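PDB 5JP2: F-BAR domain only protein 1 from Danio rerio, which may act at an early step of clathrin-mediated endocytosis and binds, through its mu homology domain, a peptide of Eps15. Local coordinates for residues 17-22 against 49-54; 65-70 against 101-106; 161-166 against 223-228; 189-194 against 229-234; 245-250 against 273-278. All blocks are in the same frame, centred on the assembly; numbering follows the deposited sequence.

Interactions 1 and 2 are the buried contacts and touch each other, Trp17 on Pro66 and Phe51 and Met49 on Leu68; apolar side chains dominate both. Interaction 5 lies near the middle of the chain, partly buried, in the same long mixed sheet as interaction 1, and both have residues against the Eps15 peptide. Interactions 3 and 4 share strand 223-231 in a separate four-stranded sheet, with centres about 42 Å and 55 Å from that of interaction 1. They are surface contacts with more polar side chains: a threonine bound to an aspartate and a zinc-bound histidine held by a serine in interaction 3 and, beside a beta bulge, an amide stacked on a carboxylate in interaction 4.

Interaction 1: residues 17-22 against 49-54; sequences WPVAAA and MSFPAG
Ala20 and Ser50 form a hydrogen-bonded antiparallel pair where strand segments 17-22 and 49-52 run at 153° to each other. The two bonds are Ser50 N to Ala20 O at 2.6 Å and Ala20 N to Ser50 O at 3.1 Å. Val19 has the largest contact area on its strand. Its CG2 touches Met49 SD at 3.9 Å, and its CG1 lies 3.8 Å from Phe51 CE2, valine and phenylalanine lying side by side and pointing the same way. In Met49, CG stands anti to the backbone N (chi1 -176°), and that carbon rests 3.3 Å from Ala20 O. This is the hairpin of strands 17-31 and 39-52 in the long mixed sheet of the mu homology domain; strand 266-283 borders the first strand, and strand 125-137 supplies Leu130 and Val128 to pack on Met49 and Phe51. Further along, two proline rings approach obliquely, with Pro18 CG 4.2 Å from Pro52 CG. Pro52 CD sits 3.1 Å from Pro18 O. Ser50 OG turns to Asn127 OD1 for its hydrogen bond, while Pro18, Ala22, Ser50 and Pro52 all pack on side chains of the bound Eps15 peptide.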
# COMPACT_ATOMS: atom_id res chain seq x y z
N TRP B 17 -9.68 -11.86 23.98
CA TRP B 17 -9.79 -12.49 22.68
C TRP B 17 -8.94 -11.76 21.64
O TRP B 17 -8.92 -10.52 21.63
CB TRP B 17 -11.24 -12.51 22.23
CG TRP B 17 -12.15 -13.16 23.23
CD1 TRP B 17 -12.03 -14.42 23.75
CD2 TRP B 17 -13.33 -12.60 23.82
NE1 TRP B 17 -13.05 -14.67 24.62
CE2 TRP B 17 -13.86 -13.57 24.69
CE3 TRP B 17 -13.97 -11.37 23.70
CZ2 TRP B 17 -15.02 -13.34 25.43
CZ3 TRP B 17 -15.12 -11.15 24.44
CH2 TRP B 17 -15.63 -12.13 25.29
N PRO B 18 -8.24 -12.48 20.77
CA PRO B 18 -7.37 -11.81 19.79
C PRO B 18 -8.08 -11.46 18.49
O PRO B 18 -8.91 -12.21 17.99
CB PRO B 18 -6.30 -12.87 19.53
CG PRO B 18 -7.06 -14.17 19.65
CD PRO B 18 -8.09 -13.94 20.73
N VAL B 19 -7.71 -10.30 17.93
CA VAL B 19 -8.04 -9.95 16.56
C VAL B 19 -6.77 -9.45 15.89
O VAL B 19 -5.79 -9.11 16.55
CB VAL B 19 -9.17 -8.90 16.44
CG1 VAL B 19 -10.46 -9.40 17.09
CG2 VAL B 19 -8.76 -7.56 17.01
N ALA B 20 -6.80 -9.40 14.56
CA ALA B 20 -5.68 -8.90 13.78
C ALA B 20 -6.17 -7.90 12.73
O ALA B 20 -7.29 -8.01 12.22
CB ALA B 20 -4.94 -10.04 13.11
N ALA B 21 -5.32 -6.93 12.42
CA ALA B 21 -5.61 -5.88 11.46
C ALA B 21 -4.62 -5.92 10.30
O ALA B 21 -3.51 -6.41 10.44
CB ALA B 21 -5.57 -4.51 12.12
N ALA B 22 -5.05 -5.42 9.14
CA ALA B 22 -4.18 -5.29 7.98
C ALA B 22 -4.44 -3.95 7.32
O ALA B 22 -5.58 -3.62 7.00
CB ALA B 22 -4.37 -6.42 6.97
N MET B 49 -9.92 -6.23 9.16
CA MET B 49 -9.72 -6.88 10.44
C MET B 49 -10.06 -8.35 10.33
O MET B 49 -11.02 -8.73 9.66
CB MET B 49 -10.54 -6.23 11.54
CG MET B 49 -10.26 -6.84 12.89
SD MET B 49 -11.00 -5.98 14.26
CE MET B 49 -10.02 -4.52 14.35
N SER B 50 -9.25 -9.19 10.97
CA SER B 50 -9.39 -10.63 10.92
C SER B 50 -9.81 -11.17 12.29
O SER B 50 -9.41 -10.64 13.33
CB SER B 50 -8.09 -11.28 10.47
OG SER B 50 -8.27 -12.64 10.20
N PHE B 51 -10.64 -12.21 12.27
CA PHE B 51 -11.18 -12.82 13.48
C PHE B 51 -10.90 -14.32 13.49
O PHE B 51 -11.10 -14.99 12.48
CB PHE B 51 -12.69 -12.61 13.59
CG PHE B 51 -13.08 -11.19 13.82
CD1 PHE B 51 -13.16 -10.30 12.78
CD2 PHE B 51 -13.40 -10.76 15.08
CE1 PHE B 51 -13.53 -9.01 13.01
CE2 PHE B 51 -13.76 -9.48 15.30
CZ PHE B 51 -13.82 -8.59 14.26
N PRO B 52 -10.51 -14.86 14.63
CA PRO B 52 -10.25 -16.30 14.70
C PRO B 52 -11.56 -17.07 14.65
O PRO B 52 -12.56 -16.64 15.21
CB PRO B 52 -9.54 -16.48 16.04
CG PRO B 52 -9.95 -15.32 16.84
CD PRO B 52 -10.17 -14.18 15.89
N ALA B 53 -11.54 -18.20 13.95
CA ALA B 53 -12.79 -18.92 13.72
C ALA B 53 -13.52 -19.21 15.02
O ALA B 53 -14.74 -19.12 15.08
CB ALA B 53 -12.51 -20.20 12.94
N GLY B 54 -12.78 -19.50 16.08
CA GLY B 54 -13.44 -19.87 17.31
C GLY B 54 -14.20 -18.76 17.99
O GLY B 54 -14.94 -19.02 18.93

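Interaction 2: residues 65-70 against 101-106; sequences APVLSF and DFWFNM
Phe70, Phe104 and Met106 bury the most surface here, where strands 69-73 and 99-104 lie side by side in a small four-stranded antiparallel sheet. The Phe70 ring takes Phe102 CB over one face, 3.6 Å from Phe70 CZ, as a CH-pi contact. The Phe102 ring is slid away, so the two rings barely overlap although their planes are only 27° apart. Phe104 meets Phe70 at about a right angle, bringing its CE2 to the edge of the Phe70 ring, 3.9 Å from Phe70 CE2. Phe104 also lies alongside Leu68, with Leu68 CG 3.6 Å from Phe104 CD2 and Leu68 O in the ring plane at its edge. Leu88 and Leu130 touch both Phe70 and Phe104. Met106 opens helix 106-119 and bends at chi2 and chi3 (-54° and -58°); its SD accepts a weak hydrogen bond from Leu68 N at 3.5 Å, a slight link between the start of the helix and the loop before strand 69-73. Phe59 of helix 55-61 packs on the same methionine. At the other end two donors grip Phe102 O: Phe70 N at 3.0 Å, and Ser69 OG, which stands above the carbonyl plane at 3.3 Å.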
# COMPACT_ATOMS: atom_id res chain seq x y z
N ALA B 65 -22.11 -10.05 24.20
CA ALA B 65 -20.65 -10.02 24.17
C ALA B 65 -20.13 -8.59 24.20
O ALA B 65 -20.73 -7.69 23.60
CB ALA B 65 -20.14 -10.74 22.92
N PRO B 66 -19.01 -8.34 24.89
CA PRO B 66 -18.52 -6.96 25.05
C PRO B 66 -18.10 -6.33 23.74
O PRO B 66 -17.75 -7.01 22.77
CB PRO B 66 -17.33 -7.12 26.00
CG PRO B 66 -16.91 -8.51 25.82
CD PRO B 66 -18.13 -9.31 25.54
N VAL B 67 -18.08 -5.01 23.75
CA VAL B 67 -18.00 -4.21 22.53
C VAL B 67 -16.55 -4.10 22.07
O VAL B 67 -15.71 -3.51 22.76
CB VAL B 67 -18.59 -2.82 22.77
CG1 VAL B 67 -18.45 -1.95 21.54
CG2 VAL B 67 -20.03 -2.94 23.18
N LEU B 68 -16.28 -4.61 20.89
CA LEU B 68 -14.98 -4.44 20.26
C LEU B 68 -14.88 -3.01 19.73
O LEU B 68 -15.70 -2.59 18.92
CB LEU B 68 -14.81 -5.46 19.15
CG LEU B 68 -13.56 -5.36 18.29
CD1 LEU B 68 -12.34 -5.36 19.14
CD2 LEU B 68 -13.54 -6.49 17.33
N SER B 69 -13.88 -2.27 20.19
CA SER B 69 -13.73 -0.87 19.88
C SER B 69 -12.30 -0.59 19.43
O SER B 69 -11.37 -1.18 19.96
CB SER B 69 -14.05 -0.02 21.09
OG SER B 69 -13.82 1.35 20.80
N PHE B 70 -12.13 0.29 18.45
CA PHE B 70 -10.78 0.61 17.98
C PHE B 70 -10.65 2.09 17.63
O PHE B 70 -11.63 2.83 17.56
CB PHE B 70 -10.37 -0.26 16.81
CG PHE B 70 -11.13 -0.02 15.54
CD1 PHE B 70 -10.73 0.95 14.65
CD2 PHE B 70 -12.21 -0.81 15.22
CE1 PHE B 70 -11.40 1.15 13.48
CE2 PHE B 70 -12.89 -0.61 14.05
CZ PHE B 70 -12.47 0.38 13.17
N ASP B 101 -12.50 7.35 16.68
CA ASP B 101 -12.94 6.13 17.33
C ASP B 101 -14.09 5.48 16.58
O ASP B 101 -14.94 6.16 15.99
CB ASP B 101 -13.40 6.39 18.77
CG ASP B 101 -12.27 6.71 19.69
OD1 ASP B 101 -11.62 7.75 19.50
OD2 ASP B 101 -12.01 5.91 20.59
N PHE B 102 -14.12 4.16 16.64
CA PHE B 102 -15.18 3.36 16.05
C PHE B 102 -15.54 2.23 17.00
O PHE B 102 -14.69 1.67 17.67
CB PHE B 102 -14.73 2.79 14.71
CG PHE B 102 -14.49 3.83 13.68
CD1 PHE B 102 -15.53 4.29 12.89
CD2 PHE B 102 -13.23 4.36 13.50
CE1 PHE B 102 -15.30 5.25 11.94
CE2 PHE B 102 -13.00 5.32 12.55
CZ PHE B 102 -14.04 5.77 11.77
N TRP B 103 -16.83 1.90 17.04
CA TRP B 103 -17.33 0.77 17.81
C TRP B 103 -18.03 -0.20 16.88
O TRP B 103 -18.71 0.22 15.95
CB TRP B 103 -18.30 1.21 18.91
CG TRP B 103 -17.71 2.20 19.83
CD1 TRP B 103 -17.22 1.96 21.08
CD2 TRP B 103 -17.52 3.60 19.59
NE1 TRP B 103 -16.74 3.12 21.63
CE2 TRP B 103 -16.91 4.14 20.74
CE3 TRP B 103 -17.81 4.44 18.52
CZ2 TRP B 103 -16.58 5.49 20.84
CZ3 TRP B 103 -17.48 5.78 18.62
CH2 TRP B 103 -16.87 6.29 19.77
N PHE B 104 -17.88 -1.48 17.14
CA PHE B 104 -18.60 -2.47 16.37
C PHE B 104 -20.04 -2.59 16.85
O PHE B 104 -20.34 -2.42 18.04
CB PHE B 104 -17.94 -3.84 16.49
CG PHE B 104 -16.89 -4.08 15.48
CD1 PHE B 104 -17.20 -4.61 14.26
CD2 PHE B 104 -15.58 -3.78 15.75
CE1 PHE B 104 -16.23 -4.84 13.34
CE2 PHE B 104 -14.61 -4.01 14.83
CZ PHE B 104 -14.94 -4.54 13.63
N ASN B 105 -20.92 -2.92 15.92
CA ASN B 105 -22.24 -3.42 16.26
C ASN B 105 -22.10 -4.92 16.48
O ASN B 105 -21.90 -5.67 15.52
CB ASN B 105 -23.20 -3.10 15.12
CG ASN B 105 -24.63 -3.55 15.40
OD1 ASN B 105 -25.55 -2.76 15.29
ND2 ASN B 105 -24.82 -4.81 15.73
N MET B 106 -22.25 -5.38 17.71
CA MET B 106 -21.87 -6.76 17.96
C MET B 106 -22.90 -7.73 17.42
O MET B 106 -22.56 -8.87 17.09
CB MET B 106 -21.65 -6.99 19.46
CG MET B 106 -20.55 -6.14 20.09
SD MET B 106 -18.92 -6.20 19.32
CE MET B 106 -18.52 -7.92 19.41

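Interaction 3: residues 161-166 against 223-228; sequences SLDYHC and SGTLCA. With ZN (zinc ion), chain E.
Tyr164 lays its ring over the backbone of Gly224, its cross-strand partner in a hydrogen-bonded antiparallel pair, in the four-stranded sheet where strands 157-166 and 223-231 are neighbours. An aromatic ring covering a glycine on the next strand is the cross-strand pairing known as aromatic rescue of glycine. Tyr164 CG sits between the backbone N and the carbonyl carbon (chi1 53°), which starts the ring across toward the other strand; Tyr164 CZ comes 3.4 Å from Gly224 CA, and a CH-pi contact results. A CB on Gly224 would run into Tyr164 OH. Tyr164 CE2 also lies 4.0 Å from Leu226 CD2. An alanine in place of Tyr164 would probably uncover the Gly224 backbone and cost Leu226 CD2 its contact with the tyrosine ring. Behind this face, Val181 of strand 179-184 packs on both Leu162 and Leu226. The other face is polar. Thr225 and Asp163 lie side by side, and Thr225 OG1 donates to Asp163 OD1 at 2.7 Å. Next along, His165 ND1 donates to Ser223 OG at 3.2 Å, a fairly straight bond (163° at the hydrogen) with the hydroxyl in the plane of the imidazole. That bond probably helps fix the rotation of the ring, and with ND1 as the donor, NE2 is left for the metal. Cys167 is the second residue of the site, and His165 NE2 binds the zinc ion at a modelled 1.8 Å, short for a zinc-nitrogen bond.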
# COMPACT_ATOMS: atom_id res chain seq x y z
N SER B 161 16.91 9.49 -19.67
CA SER B 161 17.62 9.23 -18.43
C SER B 161 16.69 9.43 -17.24
O SER B 161 15.78 10.25 -17.28
CB SER B 161 18.84 10.12 -18.32
OG SER B 161 18.44 11.42 -17.93
N LEU B 162 16.93 8.67 -16.18
CA LEU B 162 16.13 8.76 -14.96
C LEU B 162 17.01 8.78 -13.72
O LEU B 162 17.82 7.87 -13.52
CB LEU B 162 15.15 7.60 -14.86
CG LEU B 162 14.28 7.57 -13.60
CD1 LEU B 162 13.21 8.63 -13.63
CD2 LEU B 162 13.65 6.22 -13.42
N ASP B 163 16.84 9.79 -12.89
CA ASP B 163 17.43 9.81 -11.56
C ASP B 163 16.36 9.43 -10.54
O ASP B 163 15.22 9.88 -10.63
CB ASP B 163 18.02 11.18 -11.23
CG ASP B 163 19.14 11.59 -12.18
OD1 ASP B 163 19.74 10.70 -12.81
OD2 ASP B 163 19.43 12.79 -12.29
N TYR B 164 16.71 8.58 -9.60
CA TYR B 164 15.79 8.19 -8.54
C TYR B 164 16.44 8.38 -7.18
O TYR B 164 17.65 8.20 -7.02
CB TYR B 164 15.32 6.74 -8.70
CG TYR B 164 16.40 5.70 -8.85
CD1 TYR B 164 16.97 5.08 -7.75
CD2 TYR B 164 16.85 5.33 -10.11
CE1 TYR B 164 17.93 4.12 -7.91
CE2 TYR B 164 17.81 4.38 -10.27
CZ TYR B 164 18.35 3.78 -9.17
OH TYR B 164 19.32 2.83 -9.36
N HIS B 165 15.63 8.78 -6.23
CA HIS B 165 16.11 9.16 -4.92
C HIS B 165 15.13 8.62 -3.89
O HIS B 165 13.97 9.03 -3.88
CB HIS B 165 16.24 10.68 -4.84
CG HIS B 165 16.53 11.20 -3.48
ND1 HIS B 165 17.52 10.68 -2.68
CD2 HIS B 165 15.94 12.17 -2.77
CE1 HIS B 165 17.52 11.32 -1.53
NE2 HIS B 165 16.57 12.24 -1.56
N CYS B 166 15.61 7.78 -2.99
CA CYS B 166 14.80 7.23 -1.92
C CYS B 166 15.19 8.00 -0.68
O CYS B 166 16.31 7.88 -0.19
CB CYS B 166 15.05 5.73 -1.76
SG CYS B 166 14.16 4.97 -0.46
N SER B 223 20.03 5.90 -3.77
CA SER B 223 19.96 6.80 -4.92
C SER B 223 20.62 6.16 -6.13
O SER B 223 21.43 5.24 -6.00
CB SER B 223 20.64 8.12 -4.60
OG SER B 223 19.98 8.76 -3.53
N GLY B 224 20.28 6.66 -7.30
CA GLY B 224 20.84 6.07 -8.50
C GLY B 224 20.38 6.82 -9.73
O GLY B 224 19.68 7.83 -9.65
N THR B 225 20.80 6.31 -10.88
CA THR B 225 20.50 6.89 -12.17
C THR B 225 20.56 5.79 -13.21
O THR B 225 21.22 4.78 -13.01
CB THR B 225 21.46 8.02 -12.51
OG1 THR B 225 21.13 8.55 -13.78
CG2 THR B 225 22.86 7.48 -12.58
N LEU B 226 19.83 5.97 -14.31
CA LEU B 226 19.88 5.01 -15.41
C LEU B 226 19.43 5.71 -16.68
O LEU B 226 18.74 6.73 -16.64
CB LEU B 226 19.00 3.79 -15.13
CG LEU B 226 17.51 3.99 -14.84
CD1 LEU B 226 16.70 4.06 -16.11
CD2 LEU B 226 16.96 2.91 -13.93
N CYS B 227 19.81 5.15 -17.83
CA CYS B 227 19.51 5.81 -19.09
C CYS B 227 19.53 4.82 -20.24
O CYS B 227 20.11 3.74 -20.15
CB CYS B 227 20.49 6.93 -19.38
SG CYS B 227 22.09 6.30 -19.64
N ALA B 228 18.91 5.23 -21.33
CA ALA B 228 18.86 4.43 -22.54
C ALA B 228 18.76 5.34 -23.74
O ALA B 228 18.28 6.47 -23.63
CB ALA B 228 17.67 3.47 -22.51
ZN ZN E . 16.07 13.48 -0.37

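Interaction 4: residues 189-194 against 229-234; sequences ATDLQC and SWQCLE
Gln231 extends beyond CG to lay its amide against the carboxylate of Asp191, the two flat groups stacked with planes 26° apart and Gln231 CD 3.4 Å from Asp191 CG. Strand 192-195, an outermost strand of the four-stranded antiparallel sheet, pairs here with strand 223-231. Between the pairs Thr190-Gln231 and Gln193-Ser229 the register slips by one residue, a beta bulge, and the chain turns a corner at Asp191. Thr190 OG1 stands between its own backbone N and carbonyl carbon (chi1 53°) and donates to the anti lone pair of Asp191 OD1 at 3.1 Å, which probably helps steady the carboxylate. An alanine in place of Gln231 would probably leave that carboxylate without its stacked partner and freer to turn. Trp230 also has its CG between backbone N and carbonyl carbon (chi1 60°); its CD1 touches Ala189 CB at 3.8 Å, and its CB lies 4.3 Å from Leu192 CD2. Two backbone bonds hold each pair, Gln231 N to Thr190 O at 2.6 Å among them. With polar side chains largely at the surface, pairing on both sides of the bulge rests largely on main-chain bonds, the apolar part being Trp230 against Ala189 and Leu192.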
# COMPACT_ATOMS: atom_id res chain seq x y z
N ALA B 189 12.61 0.20 -32.94
CA ALA B 189 13.76 0.93 -32.46
C ALA B 189 15.03 0.12 -32.67
O ALA B 189 15.02 -1.10 -32.60
CB ALA B 189 13.60 1.28 -30.98
N THR B 190 16.13 0.82 -32.96
CA THR B 190 17.41 0.18 -33.23
C THR B 190 18.52 0.94 -32.51
O THR B 190 18.32 2.05 -32.02
CB THR B 190 17.73 0.15 -34.73
OG1 THR B 190 17.63 1.47 -35.26
CG2 THR B 190 16.76 -0.76 -35.46
N ASP B 191 19.70 0.33 -32.47
CA ASP B 191 20.90 0.93 -31.88
C ASP B 191 20.70 1.18 -30.39
O ASP B 191 20.96 2.26 -29.87
CB ASP B 191 21.28 2.22 -32.60
CG ASP B 191 21.60 1.99 -34.06
OD1 ASP B 191 20.65 1.84 -34.86
OD2 ASP B 191 22.80 1.96 -34.41
N LEU B 192 20.24 0.14 -29.71
CA LEU B 192 19.90 0.24 -28.31
C LEU B 192 21.13 0.26 -27.44
O LEU B 192 21.97 -0.64 -27.51
CB LEU B 192 19.04 -0.95 -27.90
CG LEU B 192 17.57 -0.69 -27.67
CD1 LEU B 192 16.89 -2.01 -27.41
CD2 LEU B 192 17.43 0.23 -26.50
N GLN B 193 21.23 1.26 -26.59
CA GLN B 193 22.27 1.32 -25.59
C GLN B 193 21.58 1.55 -24.26
O GLN B 193 20.69 2.40 -24.17
CB GLN B 193 23.26 2.43 -25.93
CG GLN B 193 23.78 2.29 -27.35
CD GLN B 193 24.39 3.56 -27.88
OE1 GLN B 193 25.50 3.92 -27.52
NE2 GLN B 193 23.66 4.24 -28.76
N CYS B 194 22.00 0.84 -23.22
CA CYS B 194 21.41 1.00 -21.89
C CYS B 194 22.52 0.97 -20.86
O CYS B 194 23.35 0.06 -20.88
CB CYS B 194 20.40 -0.10 -21.58
SG CYS B 194 19.13 -0.28 -22.80
N SER B 229 19.22 4.84 -24.89
CA SER B 229 19.17 5.57 -26.14
C SER B 229 18.90 4.59 -27.27
O SER B 229 19.23 3.41 -27.17
CB SER B 229 20.47 6.31 -26.42
OG SER B 229 21.52 5.38 -26.49
N TRP B 230 18.32 5.10 -28.35
CA TRP B 230 18.00 4.27 -29.50
C TRP B 230 17.83 5.18 -30.72
O TRP B 230 17.92 6.40 -30.62
CB TRP B 230 16.73 3.46 -29.25
CG TRP B 230 15.54 4.33 -28.97
CD1 TRP B 230 14.64 4.79 -29.87
CD2 TRP B 230 15.14 4.83 -27.70
NE1 TRP B 230 13.70 5.56 -29.23
CE2 TRP B 230 13.98 5.59 -27.90
CE3 TRP B 230 15.64 4.69 -26.40
CZ2 TRP B 230 13.32 6.22 -26.86
CZ3 TRP B 230 14.99 5.32 -25.38
CH2 TRP B 230 13.84 6.07 -25.61
N GLN B 231 17.58 4.56 -31.87
CA GLN B 231 17.31 5.28 -33.11
C GLN B 231 15.95 4.85 -33.60
O GLN B 231 15.58 3.68 -33.48
CB GLN B 231 18.35 5.00 -34.20
CG GLN B 231 19.67 5.69 -34.00
CD GLN B 231 20.73 5.19 -34.96
OE1 GLN B 231 20.41 4.47 -35.91
NE2 GLN B 231 21.98 5.51 -34.69
N CYS B 232 15.19 5.80 -34.14
CA CYS B 232 13.86 5.54 -34.66
C CYS B 232 13.71 6.25 -36.00
O CYS B 232 13.85 7.48 -36.06
CB CYS B 232 12.78 5.99 -33.68
SG CYS B 232 11.36 4.90 -33.58
N LEU B 233 13.42 5.49 -37.05
CA LEU B 233 13.38 6.07 -38.39
C LEU B 233 12.31 7.15 -38.50
O LEU B 233 12.49 8.11 -39.26
CB LEU B 233 13.14 4.98 -39.44
N GLU B 234 11.22 7.03 -37.76
CA GLU B 234 10.15 8.02 -37.82
C GLU B 234 10.55 9.34 -37.18
O GLU B 234 11.66 9.50 -36.68
CB GLU B 234 8.89 7.48 -37.14

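Interaction 5: residues 245-250 against 273-278; sequences VQFVGS and KRFATG
Phe247 and Thr277 meet where strands 242-250 and 266-283 run antiparallel in the long mixed sheet of the mu homology domain, and two CH-pi contacts shape the pairing. Thr277 CG2 sits over the centre of the Phe247 ring, 3.3 Å above its plane, the side chains crossing at about a right angle. Two residues on, Gly249 CA lies over the Phe275 ring, 3.4 Å from Phe275 CZ, a glycine covered by a cross-strand aromatic. The two phenylalanines also touch, Phe275 CE1 coming to the edge of the Phe247 ring at 4.1 Å from Phe247 CE1. Leu176 packs on both rings. On the other face Val248 CG2 and Ala276 CB approach to 4.3 Å, and both residues pack on an aromatic side chain of the bound Eps15 peptide. Beside them Arg274 hydrogen-bonds to the peptide backbone through NH2 and to Thr24 through NE, with a cation-pi contact to a peptide aromatic. Among the polar links across the strands, Thr277 OG1 accepts from Phe247 N at 3.1 Å, a side-chain oxygen in a place where strand pairing normally uses a carbonyl, while Thr277 N donates back to Phe247 O. Around Gly249 the bonds are both backbone: Gly249 N to Phe275 O at 3.0 Å, and Phe275 N to Gly249 O at 3.2 Å.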
# COMPACT_ATOMS: atom_id res chain seq x y z
N VAL B 245 7.63 3.04 -12.61
CA VAL B 245 8.35 2.38 -11.54
C VAL B 245 7.40 1.53 -10.72
O VAL B 245 6.29 1.96 -10.39
CB VAL B 245 9.09 3.39 -10.65
CG1 VAL B 245 9.93 2.67 -9.62
CG2 VAL B 245 9.95 4.29 -11.49
N GLN B 246 7.86 0.35 -10.34
CA GLN B 246 7.10 -0.58 -9.52
C GLN B 246 7.91 -0.94 -8.30
O GLN B 246 9.12 -1.15 -8.39
CB GLN B 246 6.75 -1.82 -10.32
CG GLN B 246 5.97 -1.48 -11.57
CD GLN B 246 5.59 -2.69 -12.36
OE1 GLN B 246 6.38 -3.61 -12.51
NE2 GLN B 246 4.40 -2.67 -12.91
N PHE B 247 7.25 -1.01 -7.15
CA PHE B 247 7.91 -1.48 -5.95
C PHE B 247 6.86 -1.86 -4.93
O PHE B 247 5.66 -1.62 -5.11
CB PHE B 247 8.88 -0.43 -5.39
CG PHE B 247 8.26 0.90 -5.05
CD1 PHE B 247 7.46 1.06 -3.92
CD2 PHE B 247 8.52 2.01 -5.84
CE1 PHE B 247 6.90 2.28 -3.61
CE2 PHE B 247 7.97 3.24 -5.53
CZ PHE B 247 7.16 3.37 -4.40
N VAL B 248 7.33 -2.42 -3.81
CA VAL B 248 6.51 -3.03 -2.78
C VAL B 248 7.21 -2.72 -1.47
O VAL B 248 8.41 -2.44 -1.44
CB VAL B 248 6.37 -4.56 -3.01
CG1 VAL B 248 5.82 -5.27 -1.80
CG2 VAL B 248 5.49 -4.84 -4.18
N GLY B 249 6.46 -2.76 -0.39
CA GLY B 249 7.01 -2.54 0.93
C GLY B 249 6.16 -3.24 1.96
O GLY B 249 5.05 -3.69 1.68
N SER B 250 6.72 -3.39 3.15
CA SER B 250 6.01 -4.02 4.25
C SER B 250 6.56 -3.45 5.54
O SER B 250 7.72 -3.05 5.60
CB SER B 250 6.18 -5.54 4.25
OG SER B 250 7.54 -5.84 4.45
N LYS B 273 1.16 -4.38 7.72
CA LYS B 273 1.22 -3.17 6.90
C LYS B 273 1.94 -3.46 5.60
O LYS B 273 3.08 -3.91 5.61
CB LYS B 273 1.91 -2.05 7.65
CG LYS B 273 1.39 -1.85 9.00
CD LYS B 273 1.98 -0.63 9.62
CE LYS B 273 1.63 -0.58 11.08
NZ LYS B 273 1.81 0.76 11.65
N ARG B 274 1.27 -3.22 4.47
CA ARG B 274 1.85 -3.45 3.16
C ARG B 274 1.46 -2.34 2.20
O ARG B 274 0.38 -1.76 2.29
CB ARG B 274 1.44 -4.80 2.60
CG ARG B 274 -0.04 -4.98 2.45
CD ARG B 274 -0.37 -6.37 1.96
NE ARG B 274 -1.78 -6.50 1.59
CZ ARG B 274 -2.30 -7.56 1.00
NH1 ARG B 274 -1.53 -8.59 0.70
NH2 ARG B 274 -3.59 -7.59 0.70
N PHE B 275 2.35 -2.04 1.27
CA PHE B 275 2.03 -1.06 0.25
C PHE B 275 2.65 -1.46 -1.07
O PHE B 275 3.59 -2.24 -1.13
CB PHE B 275 2.45 0.34 0.68
CG PHE B 275 3.92 0.49 0.94
CD1 PHE B 275 4.81 0.58 -0.11
CD2 PHE B 275 4.39 0.59 2.22
CE1 PHE B 275 6.15 0.76 0.12
CE2 PHE B 275 5.73 0.77 2.46
CZ PHE B 275 6.61 0.85 1.41
N ALA B 276 2.09 -0.91 -2.15
CA ALA B 276 2.56 -1.21 -3.48
C ALA B 276 2.29 -0.02 -4.39
O ALA B 276 1.41 0.80 -4.13
CB ALA B 276 1.88 -2.46 -4.05
N THR B 277 3.05 0.05 -5.47
CA THR B 277 2.81 1.06 -6.48
C THR B 277 1.59 0.68 -7.31
O THR B 277 1.36 -0.49 -7.61
CB THR B 277 4.00 1.21 -7.42
OG1 THR B 277 4.39 -0.06 -7.92
CG2 THR B 277 5.13 1.86 -6.75
N GLY B 278 0.81 1.68 -7.66
CA GLY B 278 -0.13 1.56 -8.75
C GLY B 278 0.57 2.06 -10.00
O GLY B 278 1.58 1.50 -10.42
O HOH W 1 4.13 1.92 -11.58